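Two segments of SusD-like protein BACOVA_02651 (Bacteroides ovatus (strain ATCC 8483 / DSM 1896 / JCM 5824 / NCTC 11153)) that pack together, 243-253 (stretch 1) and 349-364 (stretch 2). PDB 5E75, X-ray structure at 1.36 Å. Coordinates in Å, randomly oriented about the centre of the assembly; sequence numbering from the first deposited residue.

Stretch 1, residues 243-253: ESLLAMQWVPL
Stretch 2 349-364: MNSPLNTYILRLADVY

The two stretches run antiparallel, burying 1026 Å² between them, with CA pairs S244–R359 (4.9 Å), L246–L358 (5.0 Å), A247–Y356 (4.3 Å) and M248–T355 (5.0 Å). Bulges on both sides of L246 shift the register by one each time, where both chains turn a corner (245–246 and 357). L246 O therefore accepts from both I357 N (2.9 Å) and L358 N (3.0 Å), while L358 O accepts from L245 N (3.0 Å) and L246 N (3.2 Å). Beyond the corner, M248 N donates to T355 O (2.8 Å) and T355 N to M248 O (3.2 Å).

E243 (chi1 t, chi2 t) covers the most surface. Its OE2 forms a salt bridge with R359 NH1 (2.9 Å), meeting the guanidinium edge-on, and its O accepts from L360 N (2.9 Å) as the helix begins after R359.

L245 (m, t) points toward stretch 2; its CD1 packs against L358 CD2 (3.7 Å) and V363 CG2 (3.8 Å). I357 (m, t) fills the corner, CG2 against L246 CD2 (3.9 Å) and CD1 against M248 CG (4.0 Å).

Past the strands, W250 (chi1 m, chi2 117°) donates from NE1 at its ring edge to T355 OG1 (2.9 Å), and N350 ND2 donates to P252 O (3.1 Å). A water oxygen lies within hydrogen-bonding distance of both W250 O (2.7 Å) and N354 OD1 (2.6 Å).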

ATOM      1  N   GLU A 243       6.349   9.588  11.327  1.00  9.59           N
ATOM      2  CA  GLU A 243       6.556   9.127   9.948  1.00  9.02           C
ATOM      3  C   GLU A 243       5.227   8.775   9.252  1.00  9.12           C
ATOM      4  O   GLU A 243       5.162   8.656   8.016  1.00 10.13           O
ATOM      5  CB  GLU A 243       7.536   7.936   9.922  1.00  9.43           C
ATOM      6  CG  GLU A 243       7.769   7.340   8.550  1.00  9.32           C
ATOM      7  CD  GLU A 243       8.957   6.400   8.481  1.00  8.72           C
ATOM      8  OE1 GLU A 243       9.708   6.289   9.465  1.00 10.16           O
ATOM      9  OE2 GLU A 243       9.108   5.765   7.422  1.00  9.67           O
ATOM     10  N   SER A 244       4.170   8.611  10.039  1.00  9.81           N
ATOM     11  CA  SER A 244       2.861   8.257   9.506  1.00 10.02           C
ATOM     12  C   SER A 244       2.164   9.516   8.988  1.00 10.52           C
ATOM     13  O   SER A 244       1.561  10.282   9.769  1.00 11.75           O
ATOM     14  CB  SER A 244       2.020   7.608  10.608  1.00  9.08           C
ATOM     15  OG  SER A 244       0.812   7.068  10.100  1.00 10.42           O
ATOM     16  N   LEU A 245       2.229   9.755   7.682  1.00  9.30           N
ATOM     17  CA  LEU A 245       1.599  10.936   7.096  1.00  8.64           C
ATOM     18  C   LEU A 245       0.098  10.727   6.904  1.00  8.80           C
ATOM     19  O   LEU A 245      -0.694  11.649   7.106  1.00  9.67           O
ATOM     20  CB  LEU A 245       2.276  11.305   5.772  1.00  9.83           C
ATOM     21  CG  LEU A 245       3.703  11.856   5.906  1.00 12.47           C
ATOM     22  CD1 LEU A 245       4.387  11.987   4.575  1.00 12.01           C
ATOM     23  CD2 LEU A 245       3.657  13.209   6.579  1.00 17.45           C
ATOM     24  N   LEU A 246      -0.305   9.513   6.541  1.00  9.34           N
ATOM     25  CA  LEU A 246      -1.712   9.203   6.346  1.00  8.13           C
ATOM     26  C   LEU A 246      -1.904   7.709   6.569  1.00  9.82           C
ATOM     27  O   LEU A 246      -1.143   6.887   6.043  1.00  9.37           O
ATOM     28  CB  LEU A 246      -2.156   9.592   4.933  1.00 11.38           C
ATOM     29  CG  LEU A 246      -3.657   9.602   4.666  1.00  9.99           C
ATOM     30  CD1 LEU A 246      -4.363  10.625   5.562  1.00 13.80           C
ATOM     31  CD2 LEU A 246      -3.959   9.879   3.207  1.00 11.37           C
ATOM     32  N   ALA A 247      -2.924   7.347   7.334  1.00  8.37           N
ATOM     33  CA  ALA A 247      -3.209   5.947   7.623  1.00  8.54           C
ATOM     34  C   ALA A 247      -4.679   5.781   7.928  1.00  8.63           C
ATOM     35  O   ALA A 247      -5.331   6.698   8.459  1.00  9.33           O
ATOM     36  CB  ALA A 247      -2.382   5.459   8.791  1.00  9.49           C
ATOM     37  N   MET A 248      -5.188   4.591   7.620  1.00  9.02           N
ATOM     38  CA  MET A 248      -6.510   4.186   8.068  1.00  8.24           C
ATOM     39  C   MET A 248      -6.464   3.959   9.574  1.00  8.52           C
ATOM     40  O   MET A 248      -5.582   3.289  10.106  1.00 10.69           O
ATOM     41  CB  MET A 248      -6.961   2.909   7.356  1.00  9.68           C
ATOM     42  CG  MET A 248      -6.878   3.006   5.848  1.00 10.53           C
ATOM     43  SD  MET A 248      -7.198   1.443   5.010  1.00 10.81           S
ATOM     44  CE  MET A 248      -6.404   1.740   3.416  1.00  9.58           C
ATOM     45  N   GLN A 249      -7.446   4.546  10.245  1.00  9.68           N
ATOM     46  CA  GLN A 249      -7.463   4.696  11.693  1.00  9.47           C
ATOM     47  C   GLN A 249      -8.454   3.713  12.317  1.00 11.60           C
ATOM     48  O   GLN A 249      -9.614   4.042  12.571  1.00 12.77           O
ATOM     49  CB  GLN A 249      -7.858   6.126  12.054  1.00  9.72           C
ATOM     50  CG  GLN A 249      -6.918   7.168  11.491  1.00 10.65           C
ATOM     51  CD  GLN A 249      -5.549   7.119  12.137  1.00 12.60           C
ATOM     52  OE1 GLN A 249      -5.417   6.940  13.348  1.00 12.89           O
ATOM     53  NE2 GLN A 249      -4.519   7.290  11.327  1.00 10.69           N
ATOM     54  N   TRP A 250      -7.992   2.502  12.574  1.00 11.48           N
ATOM     55  CA  TRP A 250      -8.890   1.456  13.041  1.00 11.68           C
ATOM     56  C   TRP A 250      -9.220   1.593  14.531  1.00 17.98           C
ATOM     57  O   TRP A 250      -8.442   2.148  15.309  1.00 18.27           O
ATOM     58  CB  TRP A 250      -8.324   0.077  12.685  1.00 12.77           C
ATOM     59  CG  TRP A 250      -8.092  -0.053  11.213  1.00 11.06           C
ATOM     60  CD1 TRP A 250      -6.897  -0.239  10.585  1.00 10.27           C
ATOM     61  CD2 TRP A 250      -9.078   0.015  10.175  1.00 10.35           C
ATOM     62  NE1 TRP A 250      -7.070  -0.295   9.234  1.00 11.12           N
ATOM     63  CE2 TRP A 250      -8.396  -0.134   8.944  1.00 10.25           C
ATOM     64  CE3 TRP A 250     -10.465   0.193  10.163  1.00 10.63           C
ATOM     65  CZ2 TRP A 250      -9.055  -0.107   7.722  1.00 11.97           C
ATOM     66  CZ3 TRP A 250     -11.117   0.216   8.950  1.00 11.42           C
ATOM     67  CH2 TRP A 250     -10.416   0.065   7.745  1.00 10.80           C
ATOM     68  N   VAL A 251     -10.404   1.098  14.894  1.00 15.88           N
ATOM     69  CA  VAL A 251     -10.950   1.225  16.247  1.00 18.10           C
ATOM     70  C   VAL A 251     -11.264  -0.179  16.762  1.00 21.67           C
ATOM     71  O   VAL A 251     -12.400  -0.642  16.664  1.00 19.38           O
ATOM     72  CB  VAL A 251     -12.257   2.064  16.272  1.00 18.22           C
ATOM     73  CG1 VAL A 251     -12.720   2.278  17.712  1.00 28.17           C
ATOM     74  CG2 VAL A 251     -12.071   3.413  15.563  1.00 23.42           C
ATOM     75  N   PRO A 252     -10.260  -0.868  17.315  1.00 19.21           N
ATOM     76  CA  PRO A 252     -10.430  -2.275  17.711  1.00 20.08           C
ATOM     77  C   PRO A 252     -11.555  -2.528  18.725  1.00 27.59           C
ATOM     78  O   PRO A 252     -12.167  -3.601  18.689  1.00 21.27           O
ATOM     79  CB  PRO A 252      -9.071  -2.643  18.313  1.00 27.23           C
ATOM     80  CG  PRO A 252      -8.443  -1.352  18.667  1.00 26.43           C
ATOM     81  CD  PRO A 252      -8.935  -0.348  17.689  1.00 27.65           C
ATOM     82  N   LEU A 253     -11.833  -1.557  19.591  1.00 19.35           N
ATOM     83  CA  LEU A 253     -12.920  -1.700  20.559  1.00 24.17           C
ATOM     84  C   LEU A 253     -14.209  -1.016  20.084  1.00 31.77           C
ATOM     85  O   LEU A 253     -15.113  -0.781  20.884  1.00 29.51           O
ATOM     86  CB  LEU A 253     -12.488  -1.150  21.923  1.00 25.84           C
ATOM     87  CG  LEU A 253     -11.185  -1.738  22.481  1.00 29.54           C
ATOM     88  CD1 LEU A 253     -10.844  -1.139  23.833  1.00 33.47           C
ATOM     89  CD2 LEU A 253     -11.256  -3.258  22.576  1.00 30.23           C
ATOM     90  N   MET A 349      -9.755 -11.832  13.851  1.00 14.29           N
ATOM     91  CA  MET A 349     -10.089 -10.854  12.826  1.00 13.69           C
ATOM     92  C   MET A 349     -10.157  -9.440  13.400  1.00 13.34           C
ATOM     93  O   MET A 349     -11.036  -8.661  13.040  1.00 14.78           O
ATOM     94  CB  MET A 349     -11.402 -11.240  12.125  1.00 16.99           C
ATOM     95  CG  MET A 349     -11.279 -12.566  11.395  1.00 15.90           C
ATOM     96  SD  MET A 349     -12.792 -13.092  10.545  1.00 26.20           S
ATOM     97  CE  MET A 349     -13.471 -14.265  11.699  1.00 35.68           C
ATOM     98  N   ASN A 350      -9.215  -9.097  14.279  1.00 12.86           N
ATOM     99  CA  ASN A 350      -9.217  -7.775  14.905  1.00 14.22           C
ATOM    100  C   ASN A 350      -7.813  -7.373  15.327  1.00 13.39           C
ATOM    101  O   ASN A 350      -7.317  -7.778  16.390  1.00 14.02           O
ATOM    102  CB  ASN A 350     -10.166  -7.746  16.102  1.00 12.90           C
ATOM    103  CG  ASN A 350     -10.560  -6.343  16.489  1.00 18.86           C
ATOM    104  OD1 ASN A 350      -9.866  -5.385  16.166  1.00 19.17           O
ATOM    105  ND2 ASN A 350     -11.690  -6.207  17.172  1.00 20.89           N
ATOM    106  N   SER A 351      -7.169  -6.590  14.467  1.00 11.28           N
ATOM    107  CA  SER A 351      -5.813  -6.109  14.694  1.00 11.20           C
ATOM    108  C   SER A 351      -5.841  -4.664  15.167  1.00 12.49           C
ATOM    109  O   SER A 351      -6.626  -3.872  14.652  1.00 11.34           O
ATOM    110  CB  SER A 351      -5.016  -6.144  13.393  1.00 10.74           C
ATOM    111  OG  SER A 351      -3.776  -5.487  13.560  1.00 11.86           O
ATOM    112  N   PRO A 352      -4.959  -4.310  16.106  1.00 11.44           N
ATOM    113  CA  PRO A 352      -4.862  -2.933  16.598  1.00 13.70           C
ATOM    114  C   PRO A 352      -4.003  -2.014  15.721  1.00 12.17           C
ATOM    115  O   PRO A 352      -3.889  -0.822  16.008  1.00 13.15           O
ATOM    116  CB  PRO A 352      -4.196  -3.124  17.961  1.00 16.24           C
ATOM    117  CG  PRO A 352      -3.302  -4.258  17.766  1.00 16.03           C
ATOM    118  CD  PRO A 352      -4.049  -5.206  16.842  1.00 12.99           C
ATOM    119  N   LEU A 353      -3.405  -2.545  14.665  1.00 11.74           N
ATOM    120  CA  LEU A 353      -2.551  -1.728  13.824  1.00 10.52           C
ATOM    121  C   LEU A 353      -3.337  -0.885  12.847  1.00 10.59           C
ATOM    122  O   LEU A 353      -4.328  -1.337  12.257  1.00 11.58           O
ATOM    123  CB  LEU A 353      -1.593  -2.620  13.040  1.00 12.15           C
ATOM    124  CG  LEU A 353      -0.697  -3.503  13.897  1.00 12.93           C
ATOM    125  CD1 LEU A 353       0.071  -4.433  12.999  1.00 13.44           C
ATOM    126  CD2 LEU A 353       0.260  -2.680  14.738  1.00 14.97           C
ATOM    127  N   ASN A 354      -2.896   0.356  12.669  1.00 10.08           N
ATOM    128  CA  ASN A 354      -3.392   1.147  11.562  1.00 10.41           C
ATOM    129  C   ASN A 354      -2.912   0.559  10.234  1.00 10.90           C
ATOM    130  O   ASN A 354      -1.953  -0.246  10.211  1.00 12.36           O
ATOM    131  CB  ASN A 354      -2.902   2.595  11.675  1.00 10.69           C
ATOM    132  CG  ASN A 354      -3.668   3.403  12.702  1.00 10.50           C
ATOM    133  OD1 ASN A 354      -4.722   2.990  13.189  1.00 10.51           O
ATOM    134  ND2 ASN A 354      -3.139   4.564  13.028  1.00 11.19           N
ATOM    135  N   THR A 355      -3.560   0.953   9.137  1.00 10.50           N
ATOM    136  CA  THR A 355      -3.098   0.563   7.800  1.00  9.06           C
ATOM    137  C   THR A 355      -2.497   1.790   7.125  1.00  8.60           C
ATOM    138  O   THR A 355      -3.185   2.755   6.835  1.00  9.19           O
ATOM    139  CB  THR A 355      -4.252   0.035   6.924  1.00  8.32           C
ATOM    140  OG1 THR A 355      -4.870  -1.085   7.568  1.00 11.22           O
ATOM    141  CG2 THR A 355      -3.763  -0.402   5.552  1.00 11.37           C
ATOM    142  N   TYR A 356      -1.192   1.781   6.901  1.00  8.62           N
ATOM    143  CA  TYR A 356      -0.532   2.912   6.263  1.00  8.16           C
ATOM    144  C   TYR A 356      -1.064   3.177   4.859  1.00  8.33           C
ATOM    145  O   TYR A 356      -1.290   2.244   4.079  1.00  9.51           O
ATOM    146  CB  TYR A 356       0.973   2.676   6.169  1.00  8.41           C
ATOM    147  CG  TYR A 356       1.704   2.812   7.474  1.00  8.18           C
ATOM    148  CD1 TYR A 356       1.833   4.052   8.089  1.00  9.27           C
ATOM    149  CD2 TYR A 356       2.284   1.714   8.086  1.00  8.42           C
ATOM    150  CE1 TYR A 356       2.497   4.199   9.276  1.00  8.74           C
ATOM    151  CE2 TYR A 356       2.973   1.854   9.296  1.00  9.68           C
ATOM    152  CZ  TYR A 356       3.056   3.115   9.884  1.00  9.62           C
ATOM    153  OH  TYR A 356       3.716   3.298  11.074  1.00  9.99           O
ATOM    154  N   ILE A 357      -1.248   4.458   4.547  1.00  8.99           N
ATOM    155  CA  ILE A 357      -1.488   4.920   3.189  1.00  8.49           C
ATOM    156  C   ILE A 357      -0.241   5.636   2.671  1.00 10.50           C
ATOM    157  O   ILE A 357       0.181   5.409   1.534  1.00 11.11           O
ATOM    158  CB  ILE A 357      -2.742   5.821   3.106  1.00  8.61           C
ATOM    159  CG1 ILE A 357      -3.993   4.999   3.416  1.00  9.46           C
ATOM    160  CG2 ILE A 357      -2.859   6.489   1.728  1.00 10.37           C
ATOM    161  CD1 ILE A 357      -5.280   5.825   3.572  1.00 12.31           C
ATOM    162  N   LEU A 358       0.362   6.479   3.512  1.00  9.22           N
ATOM    163  CA  LEU A 358       1.604   7.164   3.165  1.00  7.88           C
ATOM    164  C   LEU A 358       2.554   7.308   4.360  1.00  8.75           C
ATOM    165  O   LEU A 358       2.173   7.883   5.386  1.00  9.26           O
ATOM    166  CB  LEU A 358       1.319   8.558   2.600  1.00 10.59           C
ATOM    167  CG  LEU A 358       2.548   9.345   2.114  1.00 10.91           C
ATOM    168  CD1 LEU A 358       3.141   8.686   0.871  1.00 13.41           C
ATOM    169  CD2 LEU A 358       2.180  10.793   1.851  1.00 12.86           C
ATOM    170  N   ARG A 359       3.776   6.791   4.219  1.00  8.68           N
ATOM    171  CA  ARG A 359       4.852   7.048   5.168  1.00  8.25           C
ATOM    172  C   ARG A 359       5.856   8.063   4.613  1.00  8.65           C
ATOM    173  O   ARG A 359       6.063   8.160   3.405  1.00  9.29           O
ATOM    174  CB  ARG A 359       5.605   5.746   5.498  1.00  9.88           C
ATOM    175  CG  ARG A 359       4.838   4.813   6.376  1.00  9.34           C
ATOM    176  CD  ARG A 359       5.718   3.784   7.040  1.00  9.73           C
ATOM    177  NE  ARG A 359       6.172   2.674   6.206  1.00  7.83           N
ATOM    178  CZ  ARG A 359       7.424   2.485   5.801  1.00  7.86           C
ATOM    179  NH1 ARG A 359       8.359   3.412   5.984  1.00  8.75           N
ATOM    180  NH2 ARG A 359       7.739   1.366   5.167  1.00  9.25           N
ATOM    181  N   LEU A 360       6.541   8.765   5.509  1.00  9.49           N
ATOM    182  CA  LEU A 360       7.568   9.722   5.092  1.00  9.21           C
ATOM    183  C   LEU A 360       8.654   9.068   4.233  1.00  9.79           C
ATOM    184  O   LEU A 360       9.146   9.698   3.284  1.00  9.76           O
ATOM    185  CB  LEU A 360       8.158  10.417   6.321  1.00 10.15           C
ATOM    186  CG  LEU A 360       9.150  11.546   6.062  1.00  9.97           C
ATOM    187  CD1 LEU A 360       8.496  12.737   5.388  1.00 11.06           C
ATOM    188  CD2 LEU A 360       9.799  11.943   7.367  1.00 11.42           C
ATOM    189  N   ALA A 361       9.010   7.813   4.508  1.00  8.76           N
ATOM    190  CA  ALA A 361      10.043   7.167   3.700  1.00  8.78           C
ATOM    191  C   ALA A 361       9.636   7.076   2.231  1.00  9.47           C
ATOM    192  O   ALA A 361      10.493   7.080   1.357  1.00  9.09           O
ATOM    193  CB  ALA A 361      10.352   5.802   4.223  1.00  8.81           C
ATOM    194  N   ASP A 362       8.342   6.949   1.964  1.00  8.94           N
ATOM    195  CA  ASP A 362       7.832   6.940   0.586  1.00  9.51           C
ATOM    196  C   ASP A 362       8.153   8.273  -0.095  1.00  8.61           C
ATOM    197  O   ASP A 362       8.568   8.318  -1.257  1.00  9.53           O
ATOM    198  CB  ASP A 362       6.324   6.685   0.644  1.00 10.17           C
ATOM    199  CG  ASP A 362       5.729   6.196  -0.645  1.00 14.52           C
ATOM    200  OD1 ASP A 362       6.259   6.478  -1.725  1.00 14.99           O
ATOM    201  OD2 ASP A 362       4.693   5.507  -0.559  1.00 15.58           O
ATOM    202  N   VAL A 363       7.939   9.370   0.624  1.00  7.97           N
ATOM    203  CA  VAL A 363       8.220  10.682   0.064  1.00  9.00           C
ATOM    204  C   VAL A 363       9.724  10.820  -0.197  1.00  9.75           C
ATOM    205  O   VAL A 363      10.115  11.391  -1.218  1.00 10.04           O
ATOM    206  CB  VAL A 363       7.667  11.835   0.941  1.00  9.13           C
ATOM    207  CG1 VAL A 363       7.813  13.154   0.235  1.00 11.02           C
ATOM    208  CG2 VAL A 363       6.208  11.602   1.284  1.00 11.29           C
ATOM    209  N   TYR A 364      10.552  10.290   0.701  1.00  8.65           N
ATOM    210  CA  TYR A 364      12.008  10.310   0.484  1.00  9.57           C
ATOM    211  C   TYR A 364      12.370   9.598  -0.811  1.00 11.42           C
ATOM    212  O   TYR A 364      13.142  10.110  -1.629  1.00 10.12           O
ATOM    213  CB  TYR A 364      12.758   9.643   1.652  1.00  8.83           C
ATOM    214  CG  TYR A 364      12.881  10.462   2.939  1.00  9.29           C
ATOM    215  CD1 TYR A 364      12.086  11.573   3.175  1.00 10.69           C
ATOM    216  CD2 TYR A 364      13.812  10.117   3.918  1.00  9.65           C
ATOM    217  CE1 TYR A 364      12.222  12.313   4.347  1.00 10.46           C
ATOM    218  CE2 TYR A 364      13.938  10.846   5.073  1.00  9.08           C
ATOM    219  CZ  TYR A 364      13.145  11.939   5.292  1.00 10.29           C
ATOM    220  OH  TYR A 364      13.347  12.644   6.460  1.00 11.87           O
TER
HETATM  221  O   HOH W   1      -0.264   5.073  11.829  1.00 11.52           O
HETATM  222  O   HOH W   2      -5.864   0.850  17.242  1.00 17.84           O
HETATM  223  O   HOH W   3      -6.119   3.581  15.344  1.00 24.18           O